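Local coordinates for ADP/ATP-dependent NAD(P)H-hydrate dehydratase (Bacillus subtilis, PDB 3RPZ), which catalyses the dehydration of damaged, hydrated NAD(P)H back to NAD(P)H at the expense of ADP or ATP, at residues H260-L263 with A264-S268; N68-P71 with L72-V76. All blocks are in the same frame, centred on the assembly; numbering follows the deposited sequence.

Both interactions are local: in each, a piece of loop leads straight into a helical turn, and side chains and carbonyls three to five residues apart meet. Interaction 2 (68-76) comes first in the chain and forms the short helix between strands 60-65 and 81-84; interaction 1 (260-268) opens the last helix, 264-277. Their centres lie about 19 Å apart and their nearest atoms about 7 Å, without touching. Each sits near ligand: in interaction 1 the Leu267 side chain is about 7 Å from a bound AMP, and in interaction 2 that of Val74 is about 7 Å from a bound hydrated NADPH. Both also touch the second subunit of the tetramer.

Interaction 1: H260-L263 with A264-S268; sequences HTLL and AHELS
Leu262 lays its CD2 methyl against CD2 of Leu267, 3.8 Å away, the two side chains crossing at about a right angle. CG of Leu262 stands opposite the backbone N (chi1 180°), which sends the isobutyl group forward along the chain to the first helical turn. The Leu262 and Glu266 side chains slide past each other in opposite directions, Leu262 CD1 lying 3.9 Å from Glu266 CB. Trp253 of helix 235-256 also touches Leu262 and Glu266, and Thr217 and Leu212 pack on Leu267.

The polar half of the contact belongs to Glu266. Its extended side chain reaches back to the loop, and Glu266 OE1 accepts Leu263 N at 3.0 Å in a nearly straight bond (165°), met on the anti side and 23° out of the carboxylate plane. In return Glu266 N donates to Leu263 O at 2.9 Å, from above the carbonyl plane, so backbone and side chain of one residue grip both polar atoms of Leu263. OE1 also forms a salt bridge with Arg55 of the second subunit, which probably stabilises the carboxylate as an anion and ties the turn to the subunit interface. The Leu262–Leu267 pair, five apart, resembles a hydrophobic staple, and the Leu263 N to Glu266 OE1 bond the glutamate half of a capping box, at the start of the final helix of the ribokinase-like fold, beside the AMP pocket.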
loop_
_atom_site.group_PDB
_atom_site.type_symbol
_atom_site.label_atom_id
_atom_site.label_comp_id
_atom_site.label_asym_id
_atom_site.label_seq_id
_atom_site.Cartn_x
_atom_site.Cartn_y
_atom_site.Cartn_z
ATOM N N HIS A 260 -10.718 -17.929 9.353
ATOM C CA HIS A 260 -10.267 -17.099 10.466
ATOM C C HIS A 260 -9.476 -15.913 10.034
ATOM O O HIS A 260 -9.208 -15.019 10.872
ATOM C CB HIS A 260 -9.409 -17.936 11.386
ATOM C CG HIS A 260 -10.172 -18.994 12.101
ATOM N ND1 HIS A 260 -11.097 -18.719 13.083
ATOM C CD2 HIS A 260 -10.139 -20.337 11.977
ATOM C CE1 HIS A 260 -11.613 -19.850 13.523
ATOM N NE2 HIS A 260 -11.021 -20.857 12.893
ATOM N N THR A 261 -9.067 -15.847 8.765
ATOM C CA THR A 261 -7.940 -14.988 8.351
ATOM C C THR A 261 -8.340 -13.857 7.399
ATOM O O THR A 261 -7.468 -13.061 7.059
ATOM C CB THR A 261 -6.817 -15.784 7.721
ATOM O OG1 THR A 261 -7.240 -16.311 6.433
ATOM C CG2 THR A 261 -6.359 -16.957 8.592
ATOM N N LEU A 262 -9.610 -13.733 6.991
ATOM C CA LEU A 262 -10.042 -12.671 6.066
ATOM C C LEU A 262 -9.931 -11.306 6.715
ATOM O O LEU A 262 -10.295 -11.139 7.854
ATOM C CB LEU A 262 -11.468 -12.917 5.632
ATOM C CG LEU A 262 -12.084 -11.903 4.661
ATOM C CD1 LEU A 262 -11.427 -11.891 3.295
ATOM C CD2 LEU A 262 -13.598 -12.179 4.520
ATOM N N LEU A 263 -9.481 -10.319 5.954
ATOM C CA LEU A 263 -9.595 -8.908 6.366
ATOM C C LEU A 263 -10.626 -8.255 5.461
ATOM O O LEU A 263 -10.632 -8.479 4.250
ATOM C CB LEU A 263 -8.245 -8.222 6.235
ATOM C CG LEU A 263 -7.132 -8.827 7.082
ATOM C CD1 LEU A 263 -5.774 -8.186 6.805
ATOM C CD2 LEU A 263 -7.476 -8.649 8.575
ATOM N N ALA A 264 -11.475 -7.402 6.017
ATOM C CA ALA A 264 -12.599 -6.831 5.304
ATOM C C ALA A 264 -12.223 -6.201 3.993
ATOM O O ALA A 264 -12.970 -6.350 3.016
ATOM C CB ALA A 264 -13.329 -5.804 6.172
ATOM N N HIS A 265 -11.126 -5.455 3.916
ATOM C CA HIS A 265 -10.809 -4.821 2.639
ATOM C C HIS A 265 -10.604 -5.773 1.525
ATOM O O HIS A 265 -10.783 -5.397 0.354
ATOM C CB HIS A 265 -9.596 -3.893 2.776
ATOM C CG HIS A 265 -8.299 -4.563 2.983
ATOM N ND1 HIS A 265 -7.428 -4.952 1.977
ATOM C CD2 HIS A 265 -7.702 -4.909 4.144
ATOM C CE1 HIS A 265 -6.363 -5.531 2.522
ATOM N NE2 HIS A 265 -6.489 -5.478 3.835
ATOM N N GLU A 266 -10.230 -7.021 1.826
ATOM C CA GLU A 266 -10.046 -8.015 0.793
ATOM C C GLU A 266 -11.353 -8.410 0.106
ATOM O O GLU A 266 -11.348 -8.822 -1.036
ATOM C CB GLU A 266 -9.368 -9.246 1.346
ATOM C CG GLU A 266 -7.953 -8.909 1.818
ATOM C CD GLU A 266 -7.269 -10.055 2.533
ATOM O OE1 GLU A 266 -7.848 -10.621 3.465
ATOM O OE2 GLU A 266 -6.080 -10.376 2.130
ATOM N N LEU A 267 -12.493 -8.218 0.764
ATOM C CA LEU A 267 -13.776 -8.415 0.120
ATOM C C LEU A 267 -13.918 -7.552 -1.132
ATOM O O LEU A 267 -14.362 -8.036 -2.185
ATOM C CB LEU A 267 -14.952 -8.118 1.072
ATOM C CG LEU A 267 -15.092 -9.014 2.273
ATOM C CD1 LEU A 267 -16.037 -8.369 3.284
ATOM C CD2 LEU A 267 -15.611 -10.389 1.837
ATOM N N SER A 268 -13.516 -6.301 -1.037
ATOM C CA SER A 268 -13.494 -5.371 -2.156
ATOM C C SER A 268 -12.526 -5.769 -3.266
ATOM O O SER A 268 -12.739 -5.462 -4.411
ATOM C CB SER A 268 -13.108 -3.972 -1.672
ATOM O OG SER A 268 -14.008 -3.530 -0.747
#

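Interaction 2: N68-P71 with L72-V76; sequences NVIP and LIVPV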
loop_
_atom_site.group_PDB
_atom_site.type_symbol
_atom_site.label_atom_id
_atom_site.label_comp_id
_atom_site.label_asym_id
_atom_site.label_seq_id
_atom_site.Cartn_x
_atom_site.Cartn_y
_atom_site.Cartn_z
ATOM N N ASN A 68 -8.253 14.666 9.465
ATOM C CA ASN A 68 -7.207 13.720 9.817
ATOM C C ASN A 68 -7.368 12.383 9.163
ATOM O O ASN A 68 -6.421 11.608 9.119
ATOM C CB ASN A 68 -7.084 13.550 11.332
ATOM C CG ASN A 68 -6.786 14.858 12.041
ATOM O OD1 ASN A 68 -7.336 15.122 13.106
ATOM N ND2 ASN A 68 -5.966 15.700 11.429
ATOM N N VAL A 69 -8.574 12.050 8.663
ATOM C CA VAL A 69 -8.886 10.770 8.049
ATOM C C VAL A 69 -8.538 10.770 6.571
ATOM O O VAL A 69 -8.055 9.796 6.045
ATOM C CB VAL A 69 -10.333 10.347 8.300
ATOM C CG1 VAL A 69 -10.666 9.050 7.636
ATOM C CG2 VAL A 69 -10.600 10.315 9.833
ATOM N N ILE A 70 -8.754 11.891 5.887
ATOM C CA ILE A 70 -8.496 12.022 4.467
ATOM C C ILE A 70 -7.157 11.413 4.049
ATOM O O ILE A 70 -7.136 10.593 3.130
ATOM C CB ILE A 70 -8.648 13.496 4.024
ATOM C CG1 ILE A 70 -10.077 13.980 4.172
ATOM C CG2 ILE A 70 -8.172 13.667 2.564
ATOM C CD1 ILE A 70 -10.258 15.472 3.885
ATOM N N PRO A 71 -6.028 11.825 4.658
ATOM C CA PRO A 71 -4.743 11.324 4.179
ATOM C C PRO A 71 -4.549 9.818 4.281
ATOM O O PRO A 71 -3.682 9.256 3.618
ATOM C CB PRO A 71 -3.752 12.057 5.027
ATOM C CG PRO A 71 -4.484 12.458 6.253
ATOM C CD PRO A 71 -5.852 12.771 5.788
ATOM N N LEU A 72 -5.338 9.161 5.137
ATOM C CA LEU A 72 -5.231 7.740 5.345
ATOM C C LEU A 72 -5.949 6.940 4.296
ATOM O O LEU A 72 -5.705 5.725 4.107
ATOM C CB LEU A 72 -5.772 7.370 6.735
ATOM C CG LEU A 72 -5.261 8.292 7.816
ATOM C CD1 LEU A 72 -5.826 7.840 9.192
ATOM C CD2 LEU A 72 -3.718 8.436 7.802
ATOM N N ILE A 73 -6.857 7.562 3.561
ATOM C CA ILE A 73 -7.601 6.957 2.483
ATOM C C ILE A 73 -6.894 7.049 1.127
ATOM O O ILE A 73 -6.829 6.081 0.380
ATOM C CB ILE A 73 -9.017 7.600 2.369
ATOM C CG1 ILE A 73 -9.785 7.426 3.667
ATOM C CG2 ILE A 73 -9.775 7.016 1.168
ATOM C CD1 ILE A 73 -11.073 8.277 3.782
ATOM N N VAL A 74 -6.369 8.242 0.853
ATOM C CA VAL A 74 -5.853 8.593 -0.470
ATOM C C VAL A 74 -4.913 7.560 -1.094
ATOM O O VAL A 74 -5.085 7.199 -2.243
ATOM C CB VAL A 74 -5.237 10.004 -0.491
ATOM C CG1 VAL A 74 -4.641 10.334 -1.862
ATOM C CG2 VAL A 74 -6.346 11.018 -0.141
ATOM N N PRO A 75 -3.871 7.084 -0.387
ATOM C CA PRO A 75 -2.908 6.216 -1.051
ATOM C C PRO A 75 -3.509 4.890 -1.490
ATOM O O PRO A 75 -3.033 4.270 -2.468
ATOM C CB PRO A 75 -1.834 5.965 -0.016
ATOM C CG PRO A 75 -2.119 6.857 1.090
ATOM C CD PRO A 75 -3.463 7.445 0.972
ATOM N N VAL A 76 -4.574 4.445 -0.808
ATOM C CA VAL A 76 -5.209 3.152 -1.099
ATOM C C VAL A 76 -6.370 3.299 -2.074
ATOM O O VAL A 76 -6.599 2.417 -2.944
ATOM C CB VAL A 76 -5.682 2.532 0.239
ATOM C CG1 VAL A 76 -6.354 1.201 -0.023
ATOM C CG2 VAL A 76 -4.472 2.388 1.249
#
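Leu72 rests its side chain on carbonyls of the preceding turn: CB lies 3.4 Å from Val69 O and CG 3.7 Å from Asn68 O. With CG turned opposite the carbonyl carbon (chi1 -46°), the side chain leans back along the chain over these oxygens, while Leu72 N donates to Val69 O at 2.9 Å from above the carbonyl plane. Beyond the turn, Leu72 packs on Pro43 and on Pro71 of the second subunit. Cut back to an alanine, the residue would keep CB against Val69 O but would probably leave Asn68 O without its apolar cover and open a gap against that proline.

Pro71 presents its carbonyl to the next proline: Pro71 O meets CD of Pro75 at 3.2 Å, where a ring carbon takes the place of an N-H and no i to i+4 bond can form. Ile70 is used at both ends. Ile70 O accepts Ile73 N at 3.1 Å and, weakly, Val74 N, with Val74 CG2 3.4 Å from Ile70 O; its side chain lies on Tyr82 and Thr65. A proline in the first turn is well tolerated, whereas Pro75, with no N-H for Pro71 O, is consistent with the brevity of this helix, the crossover of a beta-alpha-beta unit in the ribokinase-like fold.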